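Pollen-specific leucine-rich repeat extensin-like protein 1 (Arabidopsis thaliana, PDB 6TME) probably binds RALF-family signalling peptides in the plant cell wall through a leucine-rich repeat domain joined to an extensin-like region, with a role in pollen. Local coordinates at residues A[292-297]-A[314-319]; A[282-287]-A[303-308]; A[52-57]-A[67-72]; A[48-53]-A[110-115]. All blocks are in the same frame, centred on the assembly; numbering follows the deposited sequence.

Interaction 1: residues A[292-297]-A[314-319]; sequences NKFTGF and SYNFFN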
# COMPACT_ATOMS: atom_id res chain seq x y z
N ASN A 292 9.68 14.46 12.62
CA ASN A 292 10.72 13.53 13.02
C ASN A 292 11.64 14.27 13.97
O ASN A 292 11.25 15.28 14.58
CB ASN A 292 11.39 12.98 11.76
CG ASN A 292 10.64 11.81 11.18
OD1 ASN A 292 10.54 10.76 11.82
ND2 ASN A 292 10.08 11.98 9.99
N LYS A 293 12.87 13.79 14.11
CA LYS A 293 13.85 14.46 14.95
C LYS A 293 15.13 14.71 14.16
O LYS A 293 16.23 14.64 14.70
CB LYS A 293 14.14 13.66 16.21
CG LYS A 293 13.18 13.98 17.32
CD LYS A 293 12.39 12.78 17.77
CE LYS A 293 13.25 11.75 18.44
NZ LYS A 293 12.41 10.66 19.00
N PHE A 294 14.99 15.00 12.86
CA PHE A 294 16.17 15.27 12.05
C PHE A 294 16.85 16.56 12.49
O PHE A 294 16.20 17.51 12.95
CB PHE A 294 15.82 15.41 10.58
CG PHE A 294 15.30 14.16 9.95
CD1 PHE A 294 16.14 13.08 9.76
CD2 PHE A 294 13.98 14.09 9.54
CE1 PHE A 294 15.67 11.91 9.16
CE2 PHE A 294 13.50 12.92 8.95
CZ PHE A 294 14.35 11.84 8.75
N THR A 295 18.15 16.59 12.29
CA THR A 295 18.96 17.76 12.62
C THR A 295 19.84 18.10 11.43
O THR A 295 20.00 17.31 10.49
CB THR A 295 19.82 17.51 13.86
OG1 THR A 295 20.57 16.31 13.70
CG2 THR A 295 18.93 17.38 15.10
N GLY A 296 20.41 19.30 11.48
CA GLY A 296 21.42 19.68 10.52
C GLY A 296 20.91 20.53 9.39
O GLY A 296 19.95 21.29 9.53
N PHE A 297 21.55 20.38 8.24
CA PHE A 297 21.38 21.27 7.10
C PHE A 297 20.53 20.59 6.03
O PHE A 297 20.65 19.38 5.81
CB PHE A 297 22.75 21.68 6.54
CG PHE A 297 22.83 23.11 6.15
CD1 PHE A 297 23.09 24.08 7.10
CD2 PHE A 297 22.61 23.49 4.83
CE1 PHE A 297 23.14 25.42 6.74
CE2 PHE A 297 22.67 24.83 4.46
CZ PHE A 297 22.93 25.79 5.42
N SER A 314 9.01 19.93 7.77
CA SER A 314 8.59 20.68 8.94
C SER A 314 8.61 19.80 10.19
O SER A 314 8.68 18.57 10.10
CB SER A 314 7.20 21.25 8.69
OG SER A 314 6.27 20.20 8.65
N TYR A 315 8.55 20.43 11.36
CA TYR A 315 8.56 19.74 12.65
C TYR A 315 9.74 18.77 12.74
O TYR A 315 9.58 17.55 12.88
CB TYR A 315 7.25 19.00 12.91
CG TYR A 315 6.14 19.97 13.00
CD1 TYR A 315 5.85 20.60 14.21
CD2 TYR A 315 5.40 20.32 11.88
CE1 TYR A 315 4.84 21.53 14.30
CE2 TYR A 315 4.39 21.26 11.96
CZ TYR A 315 4.12 21.85 13.18
OH TYR A 315 3.11 22.78 13.27
N ASN A 316 10.93 19.36 12.67
CA ASN A 316 12.20 18.66 12.88
C ASN A 316 13.11 19.59 13.68
O ASN A 316 12.65 20.54 14.34
CB ASN A 316 12.78 18.22 11.53
CG ASN A 316 12.05 16.98 10.99
OD1 ASN A 316 12.17 15.90 11.56
ND2 ASN A 316 11.27 17.15 9.92
N PHE A 317 14.41 19.35 13.64
CA PHE A 317 15.35 20.29 14.27
C PHE A 317 16.44 20.72 13.30
O PHE A 317 17.62 20.79 13.65
CB PHE A 317 15.99 19.70 15.52
CG PHE A 317 15.01 19.23 16.55
CD1 PHE A 317 14.67 20.03 17.62
CD2 PHE A 317 14.45 17.97 16.46
CE1 PHE A 317 13.79 19.61 18.57
CE2 PHE A 317 13.56 17.53 17.42
CZ PHE A 317 13.23 18.37 18.48
N PHE A 318 16.08 21.01 12.05
CA PHE A 318 17.05 21.56 11.12
C PHE A 318 17.47 22.96 11.58
O PHE A 318 16.63 23.78 11.98
CB PHE A 318 16.47 21.59 9.70
CG PHE A 318 16.12 20.21 9.14
CD1 PHE A 318 17.12 19.31 8.79
CD2 PHE A 318 14.80 19.83 8.96
CE1 PHE A 318 16.80 18.04 8.28
CE2 PHE A 318 14.48 18.57 8.46
CZ PHE A 318 15.48 17.68 8.11
N ASN A 319 18.78 23.22 11.56
CA ASN A 319 19.30 24.52 11.96
C ASN A 319 19.88 25.30 10.78
O ASN A 319 20.40 26.40 10.99
CB ASN A 319 20.35 24.38 13.08
CG ASN A 319 21.60 23.61 12.64
OD1 ASN A 319 21.68 23.06 11.54
ND2 ASN A 319 22.60 23.58 13.51
O HOH W 1 20.27 21.07 13.56
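Residues 292-297 and 315-319 run nearly parallel, 24° apart, and the backbone of one meets that of the other three times: Asn292 N donates to Tyr315 O, Phe317 N to Phe294 O (2.7 Å), and Asn319 N to Gly296 O (3.0 Å). Between the last two of these bonds, a water accepts from Gly296 N and donates to Phe317 O, joining the two segments where they do not bond directly. Asn316 supplies a side-chain link of the same kind. Its OD1 takes the N-H of Phe294 at 3.2 Å from a donor tilted 31° out of the carbonyl plane, and it also presses on Asn292 CB (3.0 Å). Its ND2 binds Phe313 O and Phe289 O. Asn292 is held in the same way, OD1 on Phe270 N and ND2 on Phe289 O and Ala265 O.

Phe294 and Phe318 lie side by side and point the same way, with CZ of Phe318 3.4 Å from Phe294 CB. In both, CG stands beside the backbone N, which starts the two side chains off in the same direction. Phe317 leaves the chain on another side: the CG of Lys293 reaches the edge of its ring at CE2 (3.6 Å), while Lys349 makes a cation-pi contact with it. Gly296, with phi at 100°, has a conformation in which a CB would strike the preceding carbonyl. Buried asparagines that satisfy backbone groups, beside a row of packed phenylalanines, are hallmarks of the leucine-rich repeat solenoid, and here the amides fix one coil on the next within an apolar interior.

Interaction 2: residues A[282-287]-A[303-308]; sequences ANVEQM and CKLPKL. With SO4 (sulfate ion), chain K.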
# COMPACT_ATOMS: atom_id res chain seq x y z
N ALA A 282 16.65 10.82 -8.45
CA ALA A 282 16.51 11.60 -9.67
C ALA A 282 15.05 11.77 -10.10
O ALA A 282 14.76 12.64 -10.92
CB ALA A 282 17.32 10.95 -10.79
N ASN A 283 14.14 10.96 -9.58
CA ASN A 283 12.74 11.01 -10.00
C ASN A 283 11.77 11.45 -8.92
O ASN A 283 10.57 11.55 -9.20
CB ASN A 283 12.28 9.63 -10.52
CG ASN A 283 12.54 9.46 -12.01
OD1 ASN A 283 11.86 10.05 -12.86
ND2 ASN A 283 13.54 8.65 -12.35
N VAL A 284 12.24 11.72 -7.70
CA VAL A 284 11.30 11.92 -6.60
C VAL A 284 10.50 13.18 -6.86
O VAL A 284 11.03 14.20 -7.31
CB VAL A 284 12.02 11.95 -5.24
CG1 VAL A 284 12.68 13.28 -4.97
CG2 VAL A 284 11.01 11.60 -4.13
N GLU A 285 9.19 13.08 -6.66
CA GLU A 285 8.29 14.21 -6.84
C GLU A 285 7.74 14.71 -5.52
O GLU A 285 7.68 15.93 -5.29
CB GLU A 285 7.14 13.82 -7.77
CG GLU A 285 7.58 13.67 -9.22
CD GLU A 285 6.54 12.96 -10.07
OE1 GLU A 285 5.36 12.89 -9.66
OE2 GLU A 285 6.92 12.43 -11.14
N GLN A 286 7.36 13.79 -4.65
CA GLN A 286 6.83 14.06 -3.33
C GLN A 286 7.81 13.48 -2.33
O GLN A 286 8.13 12.29 -2.40
CB GLN A 286 5.44 13.44 -3.15
CG GLN A 286 4.41 13.88 -4.19
CD GLN A 286 3.86 15.28 -3.91
OE1 GLN A 286 3.69 15.69 -2.75
NE2 GLN A 286 3.57 16.00 -4.97
N MET A 287 8.30 14.31 -1.43
CA MET A 287 9.23 13.87 -0.39
C MET A 287 8.84 14.56 0.90
O MET A 287 8.80 15.79 0.95
CB MET A 287 10.69 14.17 -0.77
CG MET A 287 11.69 13.34 0.05
SD MET A 287 13.31 13.11 -0.72
CE MET A 287 13.88 14.78 -0.87
N CYS A 303 17.18 20.07 -2.56
CA CYS A 303 16.12 20.99 -2.94
C CYS A 303 16.11 21.31 -4.43
O CYS A 303 15.10 21.84 -4.92
CB CYS A 303 16.22 22.27 -2.13
SG CYS A 303 15.97 21.99 -0.34
N LYS A 304 17.17 21.00 -5.17
CA LYS A 304 17.18 21.26 -6.61
C LYS A 304 17.07 19.98 -7.44
O LYS A 304 17.35 20.00 -8.64
CB LYS A 304 18.41 22.08 -6.99
CG LYS A 304 18.12 23.55 -6.71
CD LYS A 304 19.33 24.46 -6.58
CE LYS A 304 20.13 24.58 -7.85
NZ LYS A 304 20.84 25.89 -7.87
N LEU A 305 16.64 18.88 -6.82
CA LEU A 305 16.34 17.67 -7.58
C LEU A 305 15.31 17.99 -8.66
O LEU A 305 14.37 18.75 -8.43
CB LEU A 305 15.83 16.58 -6.64
CG LEU A 305 16.87 15.89 -5.75
CD1 LEU A 305 16.23 15.18 -4.57
CD2 LEU A 305 17.73 14.91 -6.53
N PRO A 306 15.46 17.42 -9.86
CA PRO A 306 14.74 17.97 -11.04
C PRO A 306 13.24 17.76 -11.03
O PRO A 306 12.51 18.62 -11.54
CB PRO A 306 15.39 17.22 -12.21
CG PRO A 306 15.89 15.94 -11.58
CD PRO A 306 16.37 16.32 -10.22
N LYS A 307 12.74 16.64 -10.51
CA LYS A 307 11.30 16.40 -10.52
C LYS A 307 10.66 16.70 -9.18
O LYS A 307 9.43 16.56 -9.04
CB LYS A 307 11.01 14.95 -10.95
CG LYS A 307 11.32 14.73 -12.45
CD LYS A 307 11.14 13.27 -12.86
CE LYS A 307 9.70 12.80 -12.63
NZ LYS A 307 9.53 11.31 -12.67
N LEU A 308 11.44 17.15 -8.20
CA LEU A 308 10.94 17.37 -6.85
C LEU A 308 10.02 18.58 -6.84
O LEU A 308 10.46 19.70 -7.10
CB LEU A 308 12.11 17.58 -5.90
CG LEU A 308 11.65 18.00 -4.51
CD1 LEU A 308 10.72 16.94 -3.88
CD2 LEU A 308 12.87 18.26 -3.64
S SO4 K . 21.14 27.99 -3.94
O1 SO4 K . 20.24 28.77 -4.80
O2 SO4 K . 20.48 27.68 -2.68
O3 SO4 K . 22.35 28.78 -3.68
O4 SO4 K . 21.52 26.75 -4.62
O HOH W 2 13.50 14.94 -8.55
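Lys307 closes on Asn283 and Glu285 with its ammonium group. NZ donates to Asn283 OD1 at 2.7 Å, in the carbonyl plane and on a lone pair, and forms a salt bridge with OE2 of Glu285, the two atoms 3.2 Å apart. A bend at chi3 (60°) turns CE toward OE2, and CD passes alongside OD1. An alanine in place of Asn283 would probably leave the Lys307 ammonium with Glu285 as its one side-chain mate here and freer to swing.

The two acceptors are themselves positioned by others: ND2 of Asn283 donates to Asn258 O, and OE1 of Glu285 is hydrogen-bonded to an aromatic side chain of another protein chain. On the backbone, a water donates to Val284 O (2.9 Å) and accepts from Lys307 N (2.7 Å). Beneath this polar layer, Leu305 CD1 meets Val284 CG1 at 4.0 Å. Leu308 CD1 lies 4.2 Å from Met287 CB, and it also rests against the carbonyl oxygen of Glu285. The group of Lys307, Asn283 and Glu285 is a local link between the coils on the outside. Both segments lead into neighbouring parallel strands, 286-288 and 310-312, and these strands with leucines facing inward mark successive coils of a leucine-rich repeat solenoid.

Interaction 3: residues A[52-57]-A[67-72]; sequences QAWKKA and ANWVGP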
# COMPACT_ATOMS: atom_id res chain seq x y z
N GLN A 52 -23.58 -20.02 -2.01
CA GLN A 52 -24.69 -20.17 -1.08
C GLN A 52 -24.19 -20.29 0.36
O GLN A 52 -24.85 -19.79 1.29
CB GLN A 52 -25.57 -21.39 -1.44
CG GLN A 52 -26.46 -21.21 -2.70
CD GLN A 52 -27.38 -20.01 -2.58
OE1 GLN A 52 -27.93 -19.74 -1.52
NE2 GLN A 52 -27.56 -19.27 -3.68
N ALA A 53 -23.05 -20.96 0.59
CA ALA A 53 -22.49 -20.96 1.94
C ALA A 53 -22.11 -19.55 2.37
O ALA A 53 -22.26 -19.20 3.54
CB ALA A 53 -21.29 -21.90 2.02
N TRP A 54 -21.65 -18.72 1.43
CA TRP A 54 -21.26 -17.35 1.76
C TRP A 54 -22.49 -16.50 2.10
O TRP A 54 -22.50 -15.79 3.12
CB TRP A 54 -20.47 -16.73 0.61
CG TRP A 54 -19.59 -15.58 1.00
CD1 TRP A 54 -19.33 -15.13 2.28
CD2 TRP A 54 -18.86 -14.72 0.12
NE1 TRP A 54 -18.50 -14.05 2.23
CE2 TRP A 54 -18.18 -13.77 0.92
CE3 TRP A 54 -18.72 -14.64 -1.27
CZ2 TRP A 54 -17.38 -12.77 0.38
CZ3 TRP A 54 -17.91 -13.65 -1.82
CH2 TRP A 54 -17.25 -12.72 -0.99
N LYS A 55 -23.53 -16.59 1.28
CA LYS A 55 -24.77 -15.86 1.52
C LYS A 55 -25.40 -16.23 2.86
O LYS A 55 -25.99 -15.37 3.53
CB LYS A 55 -25.75 -16.13 0.38
CG LYS A 55 -27.10 -15.42 0.49
CD LYS A 55 -28.04 -15.89 -0.63
CE LYS A 55 -29.30 -15.02 -0.74
NZ LYS A 55 -30.24 -15.61 -1.77
N LYS A 56 -25.32 -17.50 3.27
CA LYS A 56 -25.78 -17.86 4.62
C LYS A 56 -25.05 -17.06 5.70
O LYS A 56 -25.65 -16.71 6.72
CB LYS A 56 -25.60 -19.35 4.89
CG LYS A 56 -26.61 -20.24 4.21
CD LYS A 56 -26.42 -21.68 4.71
CE LYS A 56 -27.44 -22.65 4.11
NZ LYS A 56 -27.28 -24.01 4.71
N ALA A 57 -23.77 -16.72 5.47
CA ALA A 57 -23.01 -15.92 6.42
C ALA A 57 -23.24 -14.42 6.29
O ALA A 57 -22.62 -13.67 7.03
CB ALA A 57 -21.51 -16.21 6.28
N ALA A 67 -29.40 -10.34 -3.34
CA ALA A 67 -30.80 -10.66 -3.62
C ALA A 67 -30.95 -11.69 -4.74
O ALA A 67 -31.70 -12.66 -4.60
CB ALA A 67 -31.55 -9.37 -3.97
N ASN A 68 -30.26 -11.50 -5.86
CA ASN A 68 -30.40 -12.43 -6.98
C ASN A 68 -29.50 -13.66 -6.86
O ASN A 68 -29.41 -14.42 -7.83
CB ASN A 68 -30.15 -11.72 -8.32
CG ASN A 68 -28.65 -11.51 -8.63
OD1 ASN A 68 -27.81 -11.49 -7.72
ND2 ASN A 68 -28.32 -11.35 -9.91
N TRP A 69 -28.85 -13.88 -5.72
CA TRP A 69 -28.03 -15.09 -5.54
C TRP A 69 -28.92 -16.30 -5.24
O TRP A 69 -28.98 -16.82 -4.12
CB TRP A 69 -27.00 -14.90 -4.44
CG TRP A 69 -25.89 -13.96 -4.71
CD1 TRP A 69 -25.90 -12.90 -5.59
CD2 TRP A 69 -24.60 -13.97 -4.10
NE1 TRP A 69 -24.69 -12.26 -5.55
CE2 TRP A 69 -23.88 -12.89 -4.64
CE3 TRP A 69 -23.99 -14.78 -3.14
CZ2 TRP A 69 -22.56 -12.60 -4.26
CZ3 TRP A 69 -22.67 -14.49 -2.75
CH2 TRP A 69 -21.98 -13.41 -3.31
N VAL A 70 -29.62 -16.75 -6.28
CA VAL A 70 -30.59 -17.85 -6.18
C VAL A 70 -30.51 -18.70 -7.44
O VAL A 70 -30.36 -18.18 -8.55
CB VAL A 70 -32.03 -17.35 -5.95
CG1 VAL A 70 -32.12 -16.48 -4.71
CG2 VAL A 70 -32.52 -16.56 -7.15
N GLY A 71 -30.62 -20.01 -7.27
CA GLY A 71 -30.59 -20.91 -8.39
C GLY A 71 -29.19 -21.19 -8.89
O GLY A 71 -28.22 -20.53 -8.51
N PRO A 72 -29.06 -22.17 -9.79
CA PRO A 72 -27.73 -22.66 -10.18
C PRO A 72 -27.03 -21.85 -11.27
O PRO A 72 -25.91 -22.20 -11.66
CB PRO A 72 -28.04 -24.07 -10.69
CG PRO A 72 -29.40 -23.91 -11.31
CD PRO A 72 -30.14 -22.93 -10.43
O HOH W 3 -32.02 -13.83 -2.14
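Trp69, Lys55 and Gln52 carry most of this contact; the side chains of Lys55 and Gln52 converge on the carbonyl oxygen of Trp69. Gln52 NE2 donates to it at 2.9 Å with an N-H...O angle of 161°, and Lys55 NZ donates at 2.9 Å to the same Trp69 O. The two nitrogens arrive from opposite faces of the carbonyl plane, each well out of it, so the oxygen is gripped from both sides. Trp69 is the centre of an inverse gamma turn, and its carbonyl faces the helix.

Lys55 gets there by full extension, CG anti to the backbone N (chi1 -180°). Its chain slides past Trp69 in the opposite direction, with CD 4.1 Å from Trp69 CB, and NZ ends 3.6 Å from Val70 CG1. A water bridges NZ to Ala67 O. An alanine in place of Lys55 would probably leave Trp69 O with the Gln52 amide as its one donor from the helix and the water without its link to it.

The far rim of the Trp69 indole reaches Trp54, where CH2 lies 4.0 Å from Trp54 CE3, and Trp69 NE1 is hydrogen-bonded to Lys78 O. Tyr77 stacks on Trp69 and also accepts from Gln52 NE2. The loop between helix 43-56 and strand 80-85 is thereby folded back on the helix, whose Trp54 meets Phe58 and, on strand 127-130, Phe128.

Interaction 4: residues A[48-53]-A[110-115]; sequences YIALQA and PELGLL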
# COMPACT_ATOMS: atom_id res chain seq x y z
N TYR A 48 -21.62 -22.83 -6.96
CA TYR A 48 -22.94 -22.62 -6.37
C TYR A 48 -22.91 -22.87 -4.87
O TYR A 48 -23.43 -22.07 -4.08
CB TYR A 48 -23.97 -23.53 -7.04
CG TYR A 48 -25.33 -23.49 -6.36
CD1 TYR A 48 -26.19 -22.42 -6.56
CD2 TYR A 48 -25.74 -24.51 -5.49
CE1 TYR A 48 -27.42 -22.36 -5.96
CE2 TYR A 48 -26.97 -24.46 -4.87
CZ TYR A 48 -27.81 -23.37 -5.11
OH TYR A 48 -29.04 -23.27 -4.49
N ILE A 49 -22.32 -23.99 -4.46
CA ILE A 49 -22.23 -24.33 -3.04
C ILE A 49 -21.43 -23.26 -2.28
O ILE A 49 -21.85 -22.78 -1.22
CB ILE A 49 -21.62 -25.73 -2.89
CG1 ILE A 49 -22.60 -26.80 -3.41
CG2 ILE A 49 -21.20 -26.00 -1.42
CD1 ILE A 49 -21.93 -28.18 -3.73
N ALA A 50 -20.27 -22.87 -2.83
CA ALA A 50 -19.46 -21.80 -2.25
C ALA A 50 -20.28 -20.53 -2.02
O ALA A 50 -20.26 -19.95 -0.93
CB ALA A 50 -18.27 -21.50 -3.15
N LEU A 51 -21.01 -20.10 -3.05
CA LEU A 51 -21.67 -18.80 -2.94
C LEU A 51 -22.87 -18.88 -2.02
O LEU A 51 -23.17 -17.91 -1.31
CB LEU A 51 -22.07 -18.28 -4.32
CG LEU A 51 -20.90 -17.94 -5.23
CD1 LEU A 51 -21.37 -17.82 -6.69
CD2 LEU A 51 -20.16 -16.68 -4.76
N GLN A 52 -23.58 -20.02 -2.01
CA GLN A 52 -24.69 -20.17 -1.08
C GLN A 52 -24.19 -20.29 0.36
O GLN A 52 -24.85 -19.79 1.29
CB GLN A 52 -25.57 -21.39 -1.44
CG GLN A 52 -26.46 -21.21 -2.70
CD GLN A 52 -27.38 -20.01 -2.58
OE1 GLN A 52 -27.93 -19.74 -1.52
NE2 GLN A 52 -27.56 -19.27 -3.68
N ALA A 53 -23.05 -20.96 0.59
CA ALA A 53 -22.49 -20.96 1.94
C ALA A 53 -22.11 -19.55 2.37
O ALA A 53 -22.26 -19.20 3.54
CB ALA A 53 -21.29 -21.90 2.02
N PRO A 110 -15.03 -21.26 5.07
CA PRO A 110 -14.10 -22.17 4.40
C PRO A 110 -14.54 -22.59 3.02
O PRO A 110 -13.69 -22.85 2.16
CB PRO A 110 -14.07 -23.39 5.34
CG PRO A 110 -14.48 -22.85 6.65
CD PRO A 110 -15.48 -21.78 6.37
N GLU A 111 -15.85 -22.65 2.79
CA GLU A 111 -16.36 -23.17 1.52
C GLU A 111 -15.94 -22.31 0.34
O GLU A 111 -15.93 -22.81 -0.80
CB GLU A 111 -17.90 -23.28 1.58
CG GLU A 111 -18.42 -24.45 2.40
CD GLU A 111 -18.30 -24.25 3.92
OE1 GLU A 111 -17.93 -23.14 4.38
OE2 GLU A 111 -18.57 -25.22 4.66
N LEU A 112 -15.58 -21.04 0.57
CA LEU A 112 -15.06 -20.23 -0.53
C LEU A 112 -13.83 -20.86 -1.16
O LEU A 112 -13.50 -20.55 -2.31
CB LEU A 112 -14.74 -18.81 -0.03
CG LEU A 112 -15.99 -18.04 0.43
CD1 LEU A 112 -15.68 -16.64 0.90
CD2 LEU A 112 -17.04 -18.01 -0.68
N GLY A 113 -13.17 -21.78 -0.45
CA GLY A 113 -12.08 -22.55 -1.03
C GLY A 113 -12.48 -23.37 -2.25
O GLY A 113 -11.60 -23.90 -2.95
N LEU A 114 -13.78 -23.50 -2.51
CA LEU A 114 -14.23 -24.22 -3.69
C LEU A 114 -14.15 -23.38 -4.96
O LEU A 114 -14.25 -23.93 -6.05
CB LEU A 114 -15.67 -24.72 -3.48
CG LEU A 114 -15.85 -25.86 -2.45
CD1 LEU A 114 -17.29 -26.01 -2.07
CD2 LEU A 114 -15.26 -27.20 -2.91
N LEU A 115 -13.95 -22.07 -4.85
CA LEU A 115 -13.92 -21.19 -6.02
C LEU A 115 -12.55 -21.23 -6.70
O LEU A 115 -11.84 -20.23 -6.82
CB LEU A 115 -14.28 -19.76 -5.61
CG LEU A 115 -15.71 -19.64 -5.12
CD1 LEU A 115 -15.99 -18.27 -4.49
CD2 LEU A 115 -16.67 -19.91 -6.29
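Leu115 packs against Ala50, the small residue on the face of helix 43-56 that lies over residues 110-115. The CB of Leu115 stands back at 5.0 Å from Ala50 CB. CG comes closest, 3.7 Å from that methyl, because chi1 (-66°) sets it beside the backbone N. Of the two branches, CD2 touches Ala50 CB at 3.9 Å, while CD1 turns between the same methyl and Leu51 CD2, 4.5 Å from the latter. Ala47, a turn earlier in the helix, also meets this leucine.

Residues 110-114 form a 3-10 turn, its backbone closed by bonds such as Leu114 N to Glu111 O, and they follow strand 105-106 and precede strand 120-122. Short helical segments of this kind between strands are common on the convex side of plant leucine-rich repeat solenoids, and here one is covered by the helix of the N-terminal cap.

The backbones come close because the helix shows alanines to them: the CA atoms of Ala50 and Leu112 are 5.0 Å apart. Ala50 CB also abuts Glu111 O. Leu112 CD2 touches Ala50 O at 3.8 Å, and its side chain rests on Trp54 too. Ala53 CB meets the aliphatic part of Glu111, CB to CB at 3.7 Å, and no hydrogen bond crosses the contact. At the outer margin, the Ile49 and Leu114 side chains cross, CG2 of Ile49 4.0 Å from CD1 of Leu114.

The four contacts fall into two pairs, on opposite sides of the chain's centre. Interactions 3 and 4 come first along the chain, share helix 43-56 with Gln52 and Ala53 in common, and touch, their centres about 10 Å apart; together they hold the helix between the loop 67-72 and the turn 110-115, at the N-terminal cap. Interactions 1 and 2 follow, their centres about 19 Å apart with no touch. Their segments alternate in sequence, 282-287, 292-297, 303-308 and 314-319, as expected when adjoining coils meet at two levels. About 57 Å separates the centres of interactions 1 and 3, so capping and coil-to-coil stacking are local tasks at the two ends of the solenoid.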